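Local coordinates for protein copper-containing nitrite reductase (Thermus scotoductus, PDB 6HBE) that probably reduces nitrite to nitric oxide with electrons from cytochrome c, working as a homotrimer of three-domain, copper-binding subunits, at residues P421-Y426 with I437-E442; E140-E145 with G229-L234; P257-Y262 with A282-P287; K174-M179 with R309-Y314. All coordinates share one frame; numbering follows the deposited sequence.

Overall arrangement
From the N terminus, the chain first builds a copper-binding beta domain and leaves it through 140-145, the opening half of contact 2. Contact 4 opens at 174-179 before contact 2 closes at 229-234, so these two cross. Contact 3 (257-262 with 282-287) opens and closes wholly within the span of contact 4, which ends at 309-314. Contact 1 follows in series as a hairpin of the C-terminal domain, about 26 Å from contact 4, centre to centre. Contact 2 ties the connection from the first domain to a loop of the second, contact 4 ties the edge of the second domain's sheet to a strand added to the first domain's sheet, and contacts 1 and 3 pair neighbouring strands.

Contact 1: P421-Y426 with I437-E442; sequences PGEYVY and IIRVYE
The two strands of this antiparallel beta hairpin belong to the C-terminal, plastocyanin-like domain, and the connection between them carries the copper ligands Cys428, His431 and Met434. Backbone bonds set the register in two hydrogen-bonded pairs. In the Gly422 and Val440 pair, Val440 N lies 2.8 Å from Gly422 O, nearly along the C=O axis; in the next, Tyr424 N meets Ile438 O at 3.0 Å. Between them, Glu423 and Arg439 form a non-hydrogen-bonded pair whose side chains lie alongside each other on the same face as Val425 and Ile437. Arg439 runs extended from CG, and its NE donates to Glu423 OE1 at 3.2 Å. The carboxylate oxygen sits in the guanidinium plane, yet NE meets it from above the carboxylate plane, the two flat groups being turned 89° apart. Arg439 NH1 has a second acid, Glu364. At the copper end, Tyr426 CE1 touches Ile438 CG1 at 3.9 Å, and one water joins Tyr426 OH (2.5 Å) to Ile437 O (3.0 Å). With an acid at NE and another at NH1, the guanidinium is held in place and its positive charge is probably well balanced.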
loop_
_atom_site.group_PDB
_atom_site.type_symbol
_atom_site.label_atom_id
_atom_site.label_comp_id
_atom_site.label_asym_id
_atom_site.label_seq_id
_atom_site.Cartn_x
_atom_site.Cartn_y
_atom_site.Cartn_z
ATOM N N PRO C 421 -40.720 8.093 -8.875
ATOM C CA PRO C 421 -40.237 6.912 -8.166
ATOM C C PRO C 421 -40.164 5.680 -9.048
ATOM O O PRO C 421 -40.856 5.601 -10.074
ATOM C CB PRO C 421 -41.242 6.724 -7.017
ATOM C CG PRO C 421 -42.471 7.445 -7.430
ATOM C CD PRO C 421 -42.070 8.501 -8.420
ATOM N N GLY C 422 -39.319 4.728 -8.639
ATOM C CA GLY C 422 -39.042 3.522 -9.429
ATOM C C GLY C 422 -37.727 2.853 -9.030
ATOM O O GLY C 422 -36.943 3.434 -8.268
ATOM N N GLU C 423 -37.509 1.627 -9.513
ATOM C CA GLU C 423 -36.190 0.993 -9.429
ATOM C C GLU C 423 -35.771 0.306 -10.717
ATOM O O GLU C 423 -36.620 -0.071 -11.562
ATOM C CB GLU C 423 -36.087 0.046 -8.232
ATOM C CG GLU C 423 -37.268 -0.860 -7.963
ATOM C CD GLU C 423 -37.063 -1.690 -6.696
ATOM O OE1 GLU C 423 -35.934 -2.183 -6.472
ATOM O OE2 GLU C 423 -38.030 -1.850 -5.928
ATOM N N TYR C 424 -34.445 0.183 -10.866
ATOM C CA TYR C 424 -33.805 -0.237 -12.114
ATOM C C TYR C 424 -32.543 -1.042 -11.812
ATOM O O TYR C 424 -31.735 -0.610 -10.982
ATOM C CB TYR C 424 -33.418 0.995 -12.944
ATOM C CG TYR C 424 -34.546 1.999 -13.086
ATOM C CD1 TYR C 424 -35.511 1.847 -14.091
ATOM C CD2 TYR C 424 -34.674 3.069 -12.201
ATOM C CE1 TYR C 424 -36.564 2.748 -14.213
ATOM C CE2 TYR C 424 -35.723 3.978 -12.313
ATOM C CZ TYR C 424 -36.671 3.806 -13.323
ATOM O OH TYR C 424 -37.725 4.686 -13.451
ATOM N N VAL C 425 -32.377 -2.184 -12.478
ATOM C CA VAL C 425 -31.113 -2.906 -12.491
ATOM C C VAL C 425 -30.482 -2.604 -13.835
ATOM O O VAL C 425 -31.157 -2.736 -14.861
ATOM C CB VAL C 425 -31.297 -4.435 -12.328
ATOM C CG1 VAL C 425 -29.952 -5.146 -12.221
ATOM C CG2 VAL C 425 -32.170 -4.741 -11.126
ATOM N N TYR C 426 -29.209 -2.189 -13.841
ATOM C CA TYR C 426 -28.494 -1.872 -15.078
ATOM C C TYR C 426 -27.185 -2.655 -15.173
ATOM O O TYR C 426 -26.636 -3.099 -14.154
ATOM C CB TYR C 426 -28.268 -0.351 -15.232
ATOM C CG TYR C 426 -27.390 0.279 -14.160
ATOM C CD1 TYR C 426 -27.919 0.681 -12.931
ATOM C CD2 TYR C 426 -26.024 0.471 -14.373
ATOM C CE1 TYR C 426 -27.113 1.242 -11.943
ATOM C CE2 TYR C 426 -25.207 1.028 -13.375
ATOM C CZ TYR C 426 -25.738 1.404 -12.165
ATOM O OH TYR C 426 -24.945 1.984 -11.166
ATOM N N ILE C 437 -27.557 -1.008 -9.354
ATOM C CA ILE C 437 -28.979 -0.672 -9.068
ATOM C C ILE C 437 -29.118 0.802 -8.745
ATOM O O ILE C 437 -28.295 1.372 -7.993
ATOM C CB ILE C 437 -29.536 -1.502 -7.884
ATOM C CG1 ILE C 437 -29.711 -2.979 -8.281
ATOM C CG2 ILE C 437 -30.863 -0.944 -7.377
ATOM C CD1 ILE C 437 -29.947 -3.931 -7.135
ATOM N N ILE C 438 -30.175 1.438 -9.277
ATOM C CA ILE C 438 -30.629 2.742 -8.788
ATOM C C ILE C 438 -32.106 2.634 -8.378
ATOM O O ILE C 438 -32.921 2.075 -9.137
ATOM C CB ILE C 438 -30.474 3.862 -9.856
ATOM C CG1 ILE C 438 -28.998 4.182 -10.101
ATOM C CG2 ILE C 438 -31.192 5.148 -9.425
ATOM C CD1 ILE C 438 -28.748 5.043 -11.317
ATOM N N ARG C 439 -32.428 3.144 -7.193
ATOM C CA ARG C 439 -33.805 3.265 -6.718
ATOM C C ARG C 439 -34.079 4.718 -6.430
ATOM O O ARG C 439 -33.234 5.399 -5.865
ATOM C CB ARG C 439 -34.038 2.476 -5.447
ATOM C CG ARG C 439 -33.592 1.034 -5.532
ATOM C CD ARG C 439 -34.114 0.230 -4.358
ATOM N NE ARG C 439 -33.713 -1.178 -4.466
ATOM C CZ ARG C 439 -32.717 -1.781 -3.793
ATOM N NH1 ARG C 439 -31.983 -1.142 -2.890
ATOM N NH2 ARG C 439 -32.471 -3.070 -4.014
ATOM N N VAL C 440 -35.281 5.179 -6.800
ATOM C CA VAL C 440 -35.675 6.578 -6.650
ATOM C C VAL C 440 -36.912 6.620 -5.755
ATOM O O VAL C 440 -37.915 5.991 -6.072
ATOM C CB VAL C 440 -35.973 7.250 -8.011
ATOM C CG1 VAL C 440 -36.189 8.748 -7.837
ATOM C CG2 VAL C 440 -34.835 7.002 -8.995
ATOM N N TYR C 441 -36.831 7.355 -4.653
ATOM C CA TYR C 441 -37.890 7.370 -3.657
ATOM C C TYR C 441 -38.605 8.714 -3.614
ATOM O O TYR C 441 -38.070 9.727 -4.041
ATOM C CB TYR C 441 -37.393 6.932 -2.266
ATOM C CG TYR C 441 -36.416 7.862 -1.557
ATOM C CD1 TYR C 441 -35.038 7.712 -1.716
ATOM C CD2 TYR C 441 -36.865 8.844 -0.678
ATOM C CE1 TYR C 441 -34.141 8.539 -1.043
ATOM C CE2 TYR C 441 -35.980 9.682 -0.013
ATOM C CZ TYR C 441 -34.610 9.525 -0.195
ATOM O OH TYR C 441 -33.730 10.360 0.460
ATOM N N GLU C 442 -39.844 8.683 -3.112
ATOM C CA GLU C 442 -40.722 9.868 -3.013
ATOM C C GLU C 442 -41.669 9.664 -1.821
ATOM O O GLU C 442 -42.112 8.539 -1.585
ATOM C CB GLU C 442 -41.546 10.046 -4.297
ATOM C CG GLU C 442 -42.573 11.187 -4.278
ATOM C CD GLU C 442 -43.429 11.240 -5.539
ATOM O OE1 GLU C 442 -44.307 10.348 -5.726
ATOM O OE2 GLU C 442 -43.219 12.181 -6.340
HETATM O O HOH W 1 -25.531 2.247 -8.710
#

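Contact 2: E140-E145 with G229-L234; sequences EKYRME and GNPKNL
An Asx turn in the loop between strands 222-227 and 234-238 forms one side of this contact; the other is the connection that leaves the first domain and enters helix 143-148. Asn230 OD1 accepts from Lys232 N at 3.0 Å, on a lone pair in the amide plane. Pro231, inside the turn, points toward 140-145, while Lys232 starts away from it and curls back. Tyr142, at the N-cap position of the helix, reaches over with its ring tip: OH donates to Gly229 O at 2.7 Å, on a carbonyl lone pair, with the acceptor at the ring edge and in its plane. The ring's CE1 also packs on Pro231 CG at 3.9 Å. Glu140, extended with CG anti to its backbone N (chi1 176°), slides past Pro231 in the opposite direction until OE1 forms a salt bridge with Lys232 NZ at 2.9 Å. The lysine bends at chi2 (-55°), its amine meeting OE1 from above the carboxylate plane. Glu140 O is buried here without a polar partner. Arg143, salt-bridged to Glu147, lays NH1 against Leu234 CD2. At the end of the loop, Asn233 ND2 bonds Val236 O of the third subunit. Asn233 N returns to Asn230 O at 3.0 Å, so an Asx turn overlaps a type I beta turn from Asn230 to Asn233, a common way for an asparagine to brace a tight loop between two strands.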
loop_
_atom_site.group_PDB
_atom_site.type_symbol
_atom_site.label_atom_id
_atom_site.label_comp_id
_atom_site.label_asym_id
_atom_site.label_seq_id
_atom_site.Cartn_x
_atom_site.Cartn_y
_atom_site.Cartn_z
ATOM N N GLU C 140 20.183 -28.573 -12.962
ATOM C CA GLU C 140 21.106 -28.377 -11.835
ATOM C C GLU C 140 20.334 -28.553 -10.530
ATOM O O GLU C 140 19.355 -27.839 -10.289
ATOM C CB GLU C 140 21.728 -26.966 -11.885
ATOM C CG GLU C 140 22.639 -26.618 -10.702
ATOM C CD GLU C 140 23.134 -25.174 -10.693
ATOM O OE1 GLU C 140 22.875 -24.405 -11.650
ATOM O OE2 GLU C 140 23.791 -24.809 -9.705
ATOM N N LYS C 141 20.759 -29.485 -9.683
ATOM C CA LYS C 141 20.044 -29.710 -8.414
ATOM C C LYS C 141 20.276 -28.559 -7.414
ATOM O O LYS C 141 21.343 -27.962 -7.396
ATOM C CB LYS C 141 20.434 -31.064 -7.815
ATOM C CG LYS C 141 19.986 -32.212 -8.712
ATOM C CD LYS C 141 20.291 -33.578 -8.120
ATOM C CE LYS C 141 19.898 -34.700 -9.077
ATOM N NZ LYS C 141 18.450 -34.655 -9.429
ATOM N N TYR C 142 19.253 -28.229 -6.614
ATOM C CA TYR C 142 19.367 -27.197 -5.567
ATOM C C TYR C 142 20.376 -27.664 -4.503
ATOM O O TYR C 142 20.647 -28.871 -4.363
ATOM C CB TYR C 142 17.974 -26.900 -4.927
ATOM C CG TYR C 142 16.959 -26.257 -5.883
ATOM C CD1 TYR C 142 17.051 -24.901 -6.240
ATOM C CD2 TYR C 142 15.907 -26.996 -6.407
ATOM C CE1 TYR C 142 16.121 -24.323 -7.115
ATOM C CE2 TYR C 142 14.978 -26.434 -7.276
ATOM C CZ TYR C 142 15.077 -25.102 -7.630
ATOM O OH TYR C 142 14.143 -24.576 -8.506
ATOM N N ARG C 143 20.942 -26.718 -3.762
ATOM C CA ARG C 143 22.074 -26.998 -2.885
ATOM C C ARG C 143 21.829 -28.048 -1.783
ATOM O O ARG C 143 22.695 -28.925 -1.573
ATOM C CB ARG C 143 22.615 -25.687 -2.315
ATOM C CG ARG C 143 23.752 -25.836 -1.327
ATOM C CD ARG C 143 24.458 -24.516 -1.111
ATOM N NE ARG C 143 25.100 -24.481 0.188
ATOM C CZ ARG C 143 25.711 -23.424 0.697
ATOM N NH1 ARG C 143 25.812 -22.299 -0.002
ATOM N NH2 ARG C 143 26.227 -23.499 1.917
ATOM N N MET C 144 20.684 -27.989 -1.088
ATOM C CA MET C 144 20.387 -28.953 -0.019
ATOM C C MET C 144 20.152 -30.374 -0.568
ATOM O O MET C 144 20.493 -31.355 0.091
ATOM C CB MET C 144 19.196 -28.523 0.861
ATOM C CG MET C 144 19.054 -29.341 2.162
ATOM S SD MET C 144 17.727 -28.740 3.265
ATOM C CE MET C 144 18.526 -27.290 3.966
ATOM N N GLU C 145 19.558 -30.502 -1.751
ATOM C CA GLU C 145 19.456 -31.823 -2.403
ATOM C C GLU C 145 20.849 -32.374 -2.727
ATOM O O GLU C 145 21.143 -33.528 -2.426
ATOM C CB GLU C 145 18.608 -31.778 -3.676
ATOM C CG GLU C 145 18.605 -33.102 -4.463
ATOM C CD GLU C 145 17.411 -33.295 -5.401
ATOM O OE1 GLU C 145 16.507 -32.427 -5.506
ATOM O OE2 GLU C 145 17.366 -34.364 -6.047
ATOM N N GLY C 229 12.989 -18.983 -8.181
ATOM C CA GLY C 229 13.272 -20.429 -8.285
ATOM C C GLY C 229 14.501 -20.835 -9.116
ATOM O O GLY C 229 14.729 -22.048 -9.320
ATOM N N ASN C 230 15.285 -19.870 -9.589
ATOM C CA ASN C 230 16.504 -20.169 -10.353
ATOM C C ASN C 230 17.666 -20.501 -9.414
ATOM O O ASN C 230 18.053 -19.656 -8.596
ATOM C CB ASN C 230 16.886 -18.995 -11.272
ATOM C CG ASN C 230 17.969 -19.361 -12.288
ATOM O OD1 ASN C 230 19.055 -19.786 -11.907
ATOM N ND2 ASN C 230 17.679 -19.180 -13.573
ATOM N N PRO C 231 18.282 -21.700 -9.567
ATOM C CA PRO C 231 19.382 -22.075 -8.651
ATOM C C PRO C 231 20.534 -21.099 -8.501
ATOM O O PRO C 231 21.176 -21.122 -7.465
ATOM C CB PRO C 231 19.914 -23.392 -9.232
ATOM C CG PRO C 231 18.775 -23.962 -9.976
ATOM C CD PRO C 231 18.004 -22.785 -10.537
ATOM N N LYS C 232 20.802 -20.258 -9.503
ATOM C CA LYS C 232 21.889 -19.278 -9.431
ATOM C C LYS C 232 21.655 -18.113 -8.460
ATOM O O LYS C 232 22.608 -17.493 -7.988
ATOM C CB LYS C 232 22.163 -18.639 -10.799
ATOM C CG LYS C 232 22.476 -19.584 -11.949
ATOM C CD LYS C 232 23.633 -20.509 -11.667
ATOM C CE LYS C 232 23.845 -21.422 -12.863
ATOM N NZ LYS C 232 24.865 -22.457 -12.550
ATOM N N ASN C 233 20.399 -17.807 -8.171
ATOM C CA ASN C 233 20.040 -16.625 -7.382
ATOM C C ASN C 233 19.903 -16.946 -5.866
ATOM O O ASN C 233 18.826 -16.734 -5.253
ATOM C CB ASN C 233 18.724 -16.035 -7.912
ATOM C CG ASN C 233 18.786 -15.593 -9.373
ATOM O OD1 ASN C 233 19.818 -15.172 -9.887
ATOM N ND2 ASN C 233 17.648 -15.642 -10.036
ATOM N N LEU C 234 21.005 -17.408 -5.265
ATOM C CA LEU C 234 21.018 -17.921 -3.886
ATOM C C LEU C 234 21.120 -16.830 -2.802
ATOM O O LEU C 234 21.944 -15.934 -2.896
ATOM C CB LEU C 234 22.186 -18.908 -3.695
ATOM C CG LEU C 234 22.430 -19.499 -2.290
ATOM C CD1 LEU C 234 21.267 -20.378 -1.858
ATOM C CD2 LEU C 234 23.729 -20.298 -2.276
#

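Contact 3: P257-Y262 with A282-P287; sequences PVEGDY and AKKDAP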
loop_
_atom_site.group_PDB
_atom_site.type_symbol
_atom_site.label_atom_id
_atom_site.label_comp_id
_atom_site.label_asym_id
_atom_site.label_seq_id
_atom_site.Cartn_x
_atom_site.Cartn_y
_atom_site.Cartn_z
ATOM N N PRO C 257 14.737 -30.408 15.210
ATOM C CA PRO C 257 14.443 -31.713 15.838
ATOM C C PRO C 257 13.521 -31.674 17.048
ATOM O O PRO C 257 13.765 -32.403 18.033
ATOM C CB PRO C 257 15.848 -32.238 16.197
ATOM C CG PRO C 257 16.679 -30.998 16.359
ATOM C CD PRO C 257 16.159 -30.040 15.318
ATOM N N VAL C 258 12.453 -30.868 16.993
ATOM C CA VAL C 258 11.565 -30.661 18.124
ATOM C C VAL C 258 10.148 -30.652 17.581
ATOM O O VAL C 258 9.874 -29.945 16.602
ATOM C CB VAL C 258 11.839 -29.309 18.838
ATOM C CG1 VAL C 258 10.840 -29.066 19.955
ATOM C CG2 VAL C 258 13.263 -29.239 19.359
ATOM N N GLU C 259 9.260 -31.426 18.212
ATOM C CA GLU C 259 7.860 -31.515 17.812
ATOM C C GLU C 259 7.077 -30.223 18.149
ATOM O O GLU C 259 7.434 -29.499 19.075
ATOM C CB GLU C 259 7.161 -32.689 18.533
ATOM C CG GLU C 259 7.687 -34.070 18.161
ATOM C CD GLU C 259 6.852 -35.217 18.740
ATOM O OE1 GLU C 259 6.467 -35.164 19.926
ATOM O OE2 GLU C 259 6.559 -36.173 17.996
ATOM N N GLY C 260 5.979 -30.005 17.422
ATOM C CA GLY C 260 5.077 -28.895 17.639
ATOM C C GLY C 260 4.749 -28.146 16.349
ATOM O O GLY C 260 5.170 -28.531 15.257
ATOM N N ASP C 261 3.983 -27.075 16.491
ATOM C CA ASP C 261 3.512 -26.304 15.329
ATOM C C ASP C 261 4.566 -25.267 14.877
ATOM O O ASP C 261 5.096 -24.533 15.701
ATOM C CB ASP C 261 2.199 -25.590 15.671
ATOM C CG ASP C 261 1.007 -26.517 15.727
ATOM O OD1 ASP C 261 1.144 -27.740 15.428
ATOM O OD2 ASP C 261 -0.100 -26.019 16.080
ATOM N N TYR C 262 4.853 -25.240 13.571
ATOM C CA TYR C 262 5.715 -24.267 12.955
ATOM C C TYR C 262 4.830 -23.501 11.966
ATOM O O TYR C 262 4.422 -24.057 10.942
ATOM C CB TYR C 262 6.881 -24.960 12.225
ATOM C CG TYR C 262 7.900 -25.658 13.143
ATOM C CD1 TYR C 262 7.696 -26.969 13.580
ATOM C CD2 TYR C 262 9.053 -25.013 13.545
ATOM C CE1 TYR C 262 8.619 -27.612 14.423
ATOM C CE2 TYR C 262 9.990 -25.621 14.404
ATOM C CZ TYR C 262 9.772 -26.935 14.825
ATOM O OH TYR C 262 10.690 -27.568 15.650
ATOM N N ALA C 282 4.447 -30.634 13.270
ATOM C CA ALA C 282 5.576 -31.562 13.291
ATOM C C ALA C 282 5.347 -32.612 14.387
ATOM O O ALA C 282 5.145 -32.254 15.571
ATOM C CB ALA C 282 6.891 -30.820 13.509
ATOM N N LYS C 283 5.311 -33.882 13.973
ATOM C CA LYS C 283 5.183 -35.055 14.894
ATOM C C LYS C 283 6.081 -36.164 14.418
ATOM O O LYS C 283 6.148 -36.440 13.221
ATOM C CB LYS C 283 3.763 -35.607 14.918
ATOM C CG LYS C 283 2.783 -34.671 15.568
ATOM C CD LYS C 283 1.402 -35.288 15.691
ATOM C CE LYS C 283 0.462 -34.321 16.412
ATOM N NZ LYS C 283 -0.947 -34.562 16.006
ATOM N N LYS C 284 6.761 -36.817 15.362
ATOM C CA LYS C 284 7.702 -37.913 15.050
ATOM C C LYS C 284 7.063 -39.027 14.233
ATOM O O LYS C 284 7.690 -39.584 13.339
ATOM C CB LYS C 284 8.255 -38.525 16.364
ATOM C CG LYS C 284 9.244 -37.645 17.124
ATOM C CD LYS C 284 10.470 -37.320 16.277
ATOM C CE LYS C 284 11.727 -36.943 17.069
ATOM N NZ LYS C 284 11.551 -35.724 17.913
ATOM N N ASP C 285 5.804 -39.318 14.505
ATOM C CA ASP C 285 5.129 -40.449 13.802
ATOM C C ASP C 285 4.277 -40.016 12.581
ATOM O O ASP C 285 3.415 -40.775 12.118
ATOM C CB ASP C 285 4.291 -41.282 14.810
ATOM C CG ASP C 285 3.261 -40.447 15.589
ATOM O OD1 ASP C 285 3.112 -39.229 15.313
ATOM O OD2 ASP C 285 2.611 -41.019 16.506
ATOM N N ALA C 286 4.517 -38.811 12.046
ATOM C CA ALA C 286 3.602 -38.246 11.046
ATOM C C ALA C 286 3.673 -39.043 9.740
ATOM O O ALA C 286 4.772 -39.324 9.230
ATOM C CB ALA C 286 3.934 -36.777 10.774
ATOM N N PRO C 287 2.501 -39.367 9.154
ATOM C CA PRO C 287 2.517 -40.033 7.863
ATOM C C PRO C 287 3.016 -39.118 6.770
ATOM O O PRO C 287 2.906 -37.886 6.880
ATOM C CB PRO C 287 1.050 -40.381 7.633
ATOM C CG PRO C 287 0.322 -39.305 8.342
ATOM C CD PRO C 287 1.130 -39.085 9.599
#
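The last bridge of the antiparallel ladder between strands 260-266 and 277-282, in the second cupredoxin-type domain, pairs Gly260 with Ala282 just before a type I beta turn from Lys283 to Ala286. Both backbone bonds of this hydrogen-bonded pair measure 3.0 Å, Gly260 N to Ala282 O and Ala282 N to Gly260 O, but they differ in approach: the first uses a carbonyl lone pair, whereas in the second the donor stands above the carbonyl plane. Glu259, extended beyond CG, sends OE2 to Lys284 N at 2.7 Å, with its anti lone pair and an almost straight bond (174°), so that the carboxylate grips the second residue of the turn. Lys284 crosses the glutamate at about a right angle, with CG 3.2 Å from OE2; the chain bends at chi2 and chi4, and NZ stays 5.0 Å from Glu259 OE2, too far for a salt bridge with it. Arg88 of the second subunit bonds the carbonyl oxygen of Glu259, placing the corner at a subunit boundary. At the bridge itself, Ala282 CB touches the edge of the Tyr262 ring at CE1 (3.8 Å), and that ring is anchored by Tyr262 OH donating to Val258 O at 2.7 Å.

Contact 4: K174-M179 with R309-Y314; sequences KALYVM and RVVDPY
Two consecutive residues, Leu176 and Tyr177, stand together opposite Ala163 in a classic beta bulge at the edge of the second domain's sheet, and both direct their side chains toward 309-314. The leucine then lies on its own neighbour, Leu176 CG standing 3.6 Å above the centre of the Tyr177 ring. Across the gap, strand 309-311 extends a sheet of the first domain, and no backbone meets: the nearest CA pair, Leu176 and Val311, is 9.1 Å apart. Side chains bridge the distance. Leu176 CD2 and Val311 CG2 meet tip to tip at 3.7 Å. Arg309 starts extended and then bends at chi3 (-91°), which swings its guanidinium over to the tyrosine hydroxyl, the planes of ring and guanidinium 45° apart. The subunit interface draws on both groups: His410 of the second subunit bonds Tyr177 OH, and Glu376 of the same subunit shares Arg309 NH2 with Glu322 of this chain. Two acids at one nitrogen would be expected to stabilise the arginine's charge. Tyr177 also lies near the calcium ligand Asp36, their side chains about 5 Å apart. Arg309 NH1 donates to Tyr177 OH at 3.2 Å and 163°, with the oxygen in the guanidinium plane.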
loop_
_atom_site.group_PDB
_atom_site.type_symbol
_atom_site.label_atom_id
_atom_site.label_comp_id
_atom_site.label_asym_id
_atom_site.label_seq_id
_atom_site.Cartn_x
_atom_site.Cartn_y
_atom_site.Cartn_z
ATOM N N LYS C 174 -7.144 -2.028 -1.430
ATOM C CA LYS C 174 -7.824 -2.433 -0.217
ATOM C C LYS C 174 -8.407 -3.878 -0.381
ATOM O O LYS C 174 -9.568 -4.045 -0.758
ATOM C CB LYS C 174 -8.925 -1.419 0.112
ATOM C CG LYS C 174 -9.628 -1.681 1.440
ATOM C CD LYS C 174 -10.873 -0.812 1.652
ATOM C CE LYS C 174 -11.581 -1.207 2.943
ATOM N NZ LYS C 174 -12.942 -0.613 3.137
ATOM N N ALA C 175 -7.607 -4.907 -0.107
ATOM C CA ALA C 175 -8.071 -6.308 -0.228
ATOM C C ALA C 175 -9.022 -6.698 0.890
ATOM O O ALA C 175 -8.747 -6.388 2.073
ATOM C CB ALA C 175 -6.881 -7.266 -0.204
ATOM N N LEU C 176 -10.115 -7.403 0.561
ATOM C CA LEU C 176 -10.998 -7.934 1.615
ATOM C C LEU C 176 -10.363 -9.174 2.280
ATOM O O LEU C 176 -10.309 -9.259 3.525
ATOM C CB LEU C 176 -12.397 -8.251 1.070
ATOM C CG LEU C 176 -13.423 -8.840 2.014
ATOM C CD1 LEU C 176 -13.763 -7.916 3.150
ATOM C CD2 LEU C 176 -14.693 -9.216 1.227
ATOM N N TYR C 177 -9.850 -10.110 1.471
ATOM C CA TYR C 177 -9.226 -11.311 2.022
ATOM C C TYR C 177 -7.886 -11.508 1.339
ATOM O O TYR C 177 -7.703 -11.072 0.188
ATOM C CB TYR C 177 -10.117 -12.557 1.861
ATOM C CG TYR C 177 -11.482 -12.436 2.515
ATOM C CD1 TYR C 177 -11.608 -12.146 3.861
ATOM C CD2 TYR C 177 -12.653 -12.606 1.761
ATOM C CE1 TYR C 177 -12.877 -11.968 4.457
ATOM C CE2 TYR C 177 -13.918 -12.460 2.355
ATOM C CZ TYR C 177 -14.028 -12.171 3.700
ATOM O OH TYR C 177 -15.316 -12.049 4.264
ATOM N N VAL C 178 -6.961 -12.099 2.085
ATOM C CA VAL C 178 -5.651 -12.530 1.543
ATOM C C VAL C 178 -5.394 -13.958 2.019
ATOM O O VAL C 178 -5.614 -14.260 3.194
ATOM C CB VAL C 178 -4.518 -11.578 1.952
ATOM C CG1 VAL C 178 -3.236 -11.940 1.192
ATOM C CG2 VAL C 178 -4.890 -10.130 1.650
ATOM N N MET C 179 -4.968 -14.836 1.126
ATOM C CA MET C 179 -5.047 -16.313 1.401
ATOM C C MET C 179 -3.986 -17.148 0.715
ATOM O O MET C 179 -3.458 -16.734 -0.326
ATOM C CB MET C 179 -6.456 -16.866 1.056
ATOM C CG MET C 179 -6.900 -16.780 -0.388
ATOM S SD MET C 179 -8.724 -16.860 -0.606
ATOM C CE MET C 179 -9.083 -15.148 -0.289
ATOM N N ARG C 309 -22.251 -14.320 3.442
ATOM C CA ARG C 309 -21.742 -13.222 2.621
ATOM C C ARG C 309 -21.486 -13.742 1.214
ATOM O O ARG C 309 -20.984 -14.874 1.048
ATOM C CB ARG C 309 -20.443 -12.655 3.249
ATOM C CG ARG C 309 -19.699 -11.637 2.401
ATOM C CD ARG C 309 -18.553 -10.958 3.150
ATOM N NE ARG C 309 -18.968 -9.730 3.838
ATOM C CZ ARG C 309 -18.253 -9.076 4.762
ATOM N NH1 ARG C 309 -17.033 -9.501 5.139
ATOM N NH2 ARG C 309 -18.770 -7.970 5.314
ATOM N N VAL C 310 -21.874 -12.949 0.209
ATOM C CA VAL C 310 -21.445 -13.167 -1.168
ATOM C C VAL C 310 -20.682 -11.942 -1.650
ATOM O O VAL C 310 -21.218 -10.844 -1.674
ATOM C CB VAL C 310 -22.633 -13.405 -2.146
ATOM C CG1 VAL C 310 -22.104 -13.734 -3.550
ATOM C CG2 VAL C 310 -23.508 -14.529 -1.621
ATOM N N VAL C 311 -19.432 -12.160 -2.063
ATOM C CA VAL C 311 -18.523 -11.106 -2.507
ATOM C C VAL C 311 -18.498 -11.170 -4.042
ATOM O O VAL C 311 -18.427 -12.266 -4.604
ATOM C CB VAL C 311 -17.091 -11.356 -1.958
ATOM C CG1 VAL C 311 -16.139 -10.238 -2.388
ATOM C CG2 VAL C 311 -17.106 -11.513 -0.430
ATOM N N ASP C 312 -18.586 -10.008 -4.701
ATOM C CA ASP C 312 -18.496 -9.926 -6.155
ATOM C C ASP C 312 -17.889 -8.583 -6.562
ATOM O O ASP C 312 -18.559 -7.568 -6.476
ATOM C CB ASP C 312 -19.899 -10.099 -6.776
ATOM C CG ASP C 312 -19.884 -10.114 -8.307
ATOM O OD1 ASP C 312 -18.845 -9.860 -8.983
ATOM O OD2 ASP C 312 -20.937 -10.438 -8.859
ATOM N N PRO C 313 -16.626 -8.573 -7.031
ATOM C CA PRO C 313 -16.048 -7.269 -7.316
ATOM C C PRO C 313 -16.772 -6.484 -8.430
ATOM O O PRO C 313 -16.904 -5.259 -8.316
ATOM C CB PRO C 313 -14.610 -7.609 -7.726
ATOM C CG PRO C 313 -14.654 -9.029 -8.161
ATOM C CD PRO C 313 -15.683 -9.674 -7.319
ATOM N N TYR C 314 -17.257 -7.198 -9.442
ATOM C CA TYR C 314 -17.869 -6.604 -10.640
ATOM C C TYR C 314 -19.381 -6.280 -10.527
ATOM O O TYR C 314 -19.871 -5.382 -11.207
ATOM C CB TYR C 314 -17.713 -7.547 -11.791
ATOM C CG TYR C 314 -16.317 -8.145 -11.999
ATOM C CD1 TYR C 314 -15.224 -7.348 -12.284
ATOM C CD2 TYR C 314 -16.116 -9.517 -11.904
ATOM C CE1 TYR C 314 -13.977 -7.910 -12.504
ATOM C CE2 TYR C 314 -14.878 -10.080 -12.135
ATOM C CZ TYR C 314 -13.823 -9.287 -12.426
ATOM O OH TYR C 314 -12.594 -9.875 -12.658
#